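Local coordinates for long form salivary protein D7L1 (PDB 3NHI) that modulates mosquito blood feeding by binding and sequestering host mediators, cysteinyl leukotrienes and thromboxane A2, at residues Cys18-Leu23 with Ile210-Asn215. Residues are numbered along the deposited sequence; the frame is centred on the assembly and turned at random.
With EAH ((5S,7E,9E,11Z,14Z)-5-hydroxyicosa-7,9,11,14-tetraenoic acid), chain B.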
loop_
_atom_site.group_PDB
_atom_site.type_symbol
_atom_site.label_atom_id
_atom_site.label_comp_id
_atom_site.label_asym_id
_atom_site.label_seq_id
_atom_site.Cartn_x
_atom_site.Cartn_y
_atom_site.Cartn_z
ATOM N N CYS A 18 -6.608 -0.649 3.935
ATOM C CA CYS A 18 -7.847 -0.310 4.630
ATOM C C CYS A 18 -8.648 -1.551 4.999
ATOM O O CYS A 18 -9.213 -1.601 6.091
ATOM C CB CYS A 18 -8.680 0.689 3.829
ATOM S SG CYS A 18 -7.947 2.339 3.744
ATOM N N TYR A 19 -8.693 -2.555 4.115
ATOM C CA TYR A 19 -9.300 -3.840 4.480
ATOM C C TYR A 19 -8.601 -4.422 5.707
ATOM O O TYR A 19 -9.250 -4.849 6.659
ATOM C CB TYR A 19 -9.215 -4.848 3.327
ATOM C CG TYR A 19 -10.334 -4.826 2.304
ATOM C CD1 TYR A 19 -11.225 -5.894 2.201
ATOM C CD2 TYR A 19 -10.463 -3.775 1.398
ATOM C CE1 TYR A 19 -12.234 -5.902 1.245
ATOM C CE2 TYR A 19 -11.471 -3.776 0.433
ATOM C CZ TYR A 19 -12.349 -4.841 0.370
ATOM O OH TYR A 19 -13.339 -4.834 -0.578
ATOM N N GLU A 20 -7.273 -4.448 5.691
ATOM C CA GLU A 20 -6.521 -5.004 6.826
ATOM C C GLU A 20 -6.850 -4.306 8.135
ATOM O O GLU A 20 -6.975 -4.953 9.192
ATOM C CB GLU A 20 -5.014 -4.934 6.576
ATOM C CG GLU A 20 -4.511 -5.890 5.514
ATOM C CD GLU A 20 -3.052 -5.690 5.165
ATOM O OE1 GLU A 20 -2.599 -6.361 4.219
ATOM O OE2 GLU A 20 -2.364 -4.865 5.812
ATOM N N ASP A 21 -6.994 -2.990 8.072
ATOM C CA ASP A 21 -7.145 -2.216 9.288
ATOM C C ASP A 21 -8.590 -2.094 9.765
ATOM O O ASP A 21 -8.828 -1.678 10.902
ATOM C CB ASP A 21 -6.482 -0.855 9.131
ATOM C CG ASP A 21 -4.961 -0.955 9.114
ATOM O OD1 ASP A 21 -4.421 -2.054 9.369
ATOM O OD2 ASP A 21 -4.321 0.067 8.863
ATOM N N HIS A 22 -9.545 -2.467 8.916
ATOM C CA HIS A 22 -10.968 -2.274 9.259
ATOM C C HIS A 22 -11.858 -3.502 9.194
ATOM O O HIS A 22 -12.911 -3.515 9.818
ATOM C CB HIS A 22 -11.551 -1.102 8.464
ATOM C CG HIS A 22 -10.864 0.183 8.768
ATOM N ND1 HIS A 22 -11.168 0.936 9.882
ATOM C CD2 HIS A 22 -9.814 0.794 8.174
ATOM C CE1 HIS A 22 -10.359 1.979 9.937
ATOM N NE2 HIS A 22 -9.523 1.913 8.916
ATOM N N LEU A 23 -11.464 -4.532 8.456
ATOM C CA LEU A 23 -12.241 -5.766 8.481
ATOM C C LEU A 23 -12.279 -6.329 9.895
ATOM O O LEU A 23 -11.258 -6.347 10.595
ATOM C CB LEU A 23 -11.673 -6.815 7.529
ATOM C CG LEU A 23 -11.965 -6.652 6.040
ATOM C CD1 LEU A 23 -11.078 -7.609 5.264
ATOM C CD2 LEU A 23 -13.441 -6.885 5.704
ATOM N N ILE A 210 7.494 -0.207 10.387
ATOM C CA ILE A 210 8.452 -1.288 10.626
ATOM C C ILE A 210 8.009 -2.115 11.846
ATOM O O ILE A 210 8.024 -3.353 11.796
ATOM C CB ILE A 210 9.892 -0.753 10.736
ATOM C CG1 ILE A 210 10.283 -0.082 9.408
ATOM C CG2 ILE A 210 10.874 -1.862 11.119
ATOM C CD1 ILE A 210 11.685 0.571 9.399
ATOM N N VAL A 211 7.574 -1.446 12.916
ATOM C CA VAL A 211 7.030 -2.147 14.077
ATOM C C VAL A 211 5.862 -3.046 13.667
ATOM O O VAL A 211 5.784 -4.186 14.128
ATOM C CB VAL A 211 6.619 -1.167 15.192
ATOM C CG1 VAL A 211 5.826 -1.868 16.293
ATOM C CG2 VAL A 211 7.866 -0.504 15.781
ATOM N N ARG A 212 4.977 -2.556 12.792
ATOM C CA ARG A 212 3.817 -3.340 12.342
ATOM C C ARG A 212 4.255 -4.682 11.749
ATOM O O ARG A 212 3.620 -5.709 11.989
ATOM C CB ARG A 212 2.992 -2.553 11.329
ATOM C CG ARG A 212 1.665 -3.199 10.952
ATOM C CD ARG A 212 0.943 -2.270 9.995
ATOM N NE ARG A 212 -0.429 -2.686 9.690
ATOM C CZ ARG A 212 -0.772 -3.397 8.624
ATOM N NH1 ARG A 212 0.153 -3.823 7.777
ATOM N NH2 ARG A 212 -2.043 -3.694 8.409
ATOM N N ASP A 213 5.364 -4.674 11.013
ATOM C CA ASP A 213 5.876 -5.910 10.422
ATOM C C ASP A 213 6.367 -6.919 11.460
ATOM O O ASP A 213 6.247 -8.135 11.252
ATOM C CB ASP A 213 6.979 -5.610 9.406
ATOM C CG ASP A 213 6.435 -5.213 8.047
ATOM O OD1 ASP A 213 5.204 -5.151 7.878
ATOM O OD2 ASP A 213 7.253 -5.003 7.135
ATOM N N PHE A 214 6.928 -6.431 12.570
ATOM C CA PHE A 214 7.278 -7.317 13.684
ATOM C C PHE A 214 6.027 -7.827 14.405
ATOM O O PHE A 214 5.970 -8.993 14.814
ATOM C CB PHE A 214 8.231 -6.619 14.663
ATOM C CG PHE A 214 9.642 -6.518 14.164
ATOM C CD1 PHE A 214 10.005 -5.546 13.231
ATOM C CD2 PHE A 214 10.613 -7.398 14.623
ATOM C CE1 PHE A 214 11.325 -5.454 12.774
ATOM C CE2 PHE A 214 11.931 -7.307 14.180
ATOM C CZ PHE A 214 12.284 -6.334 13.249
ATOM N N ASN A 215 5.014 -6.971 14.536
ATOM C CA ASN A 215 3.741 -7.397 15.130
ATOM C C ASN A 215 3.122 -8.506 14.297
ATOM O O ASN A 215 2.592 -9.473 14.843
ATOM C CB ASN A 215 2.774 -6.221 15.262
ATOM C CG ASN A 215 3.238 -5.200 16.282
ATOM O OD1 ASN A 215 4.122 -5.467 17.101
ATOM N ND2 ASN A 215 2.616 -4.032 16.253
HETATM O O1 EAH B . -6.745 -5.248 -9.349
HETATM C C1 EAH B . -7.687 -5.045 -8.541
HETATM O O2 EAH B . -8.046 -5.896 -7.691
HETATM C C2 EAH B . -8.408 -3.712 -8.596
HETATM C C3 EAH B . -9.722 -3.760 -7.813
HETATM C C4 EAH B . -9.537 -3.269 -6.379
HETATM C C5 EAH B . -10.843 -3.364 -5.617
HETATM O O3 EAH B . -11.676 -2.424 -6.066
HETATM C C6 EAH B . -10.597 -3.168 -4.123
HETATM C C7 EAH B . -11.904 -3.101 -3.349
HETATM C C8 EAH B . -12.160 -1.685 -2.877
HETATM C C9 EAH B . -13.510 -1.585 -2.335
HETATM C C10 EAH B . -13.824 -0.317 -2.075
HETATM C C11 EAH B . -15.183 -0.273 -1.542
HETATM C C12 EAH B . -15.831 0.859 -1.258
HETATM C C13 EAH B . -15.228 2.234 -1.434
HETATM C C14 EAH B . -14.637 2.659 -0.107
HETATM C C15 EAH B . -14.749 3.884 0.410
HETATM C C16 EAH B . -15.473 5.017 -0.276
HETATM C C17 EAH B . -14.448 5.922 -0.943
HETATM C C18 EAH B . -14.268 5.544 -2.406
HETATM C C19 EAH B . -13.608 6.680 -3.170
HETATM C C20 EAH B . -13.339 6.277 -4.602
HETATM O O HOH W 1 -2.213 -1.311 11.359
#
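A salt-bridge network of Glu20, Asp21 and Arg212 links the last turn of helix 8-22, one wall of the lipid pocket, to helix 207-216, which lies within the PBP/GOBP family region of this largely helical D7 protein. The backbones stay well apart, the nearest CA atoms, those of Asp21 and Arg212, being 11.4 Å from each other, and one long side chain spans the interval. Arg212 does so with CG anti to its backbone N (chi1 -172°) and the chain extended as far as NE, which delivers the guanidinium to two consecutive carboxylates. Its NH2 takes part in both salt bridges. Glu20 OE2 accepts from Arg212 NH2 at 2.9 Å, fairly straight at 161°, on its anti side, and the two flat groups are nearly coplanar; a weak second bond runs from Arg212 NH1 to the same OE2 at 3.4 Å. Asp21 OD1, met on its syn side, lies 3.0 Å from Arg212 NH2, but here the planes are turned 71° apart and the bond is more bent. A water in the guanidinium plane bridges the two residues, accepting from Arg212 NE at 2.8 Å and donating to Asp21 OD1 at 3.1 Å. The other Asp21 oxygen, OD2, pairs with Arg17, whose NH2 comes close to Arg212 NE. On the ligand side of the same turn, Tyr19 OH approaches C7 of the bound hydroxyicosatetraenoic acid at 3.6 Å and is hydrogen-bonded to Asn37, while Cys18 is disulfide-linked to Cys54. With just 114 Å² buried and no apolar side chains meeting, the segments are joined through charge and one bridging water: the two carboxylates probably offset the positive charges of Arg212 and Arg17, and bonds at NH2 and NE should limit rotation of the guanidinium.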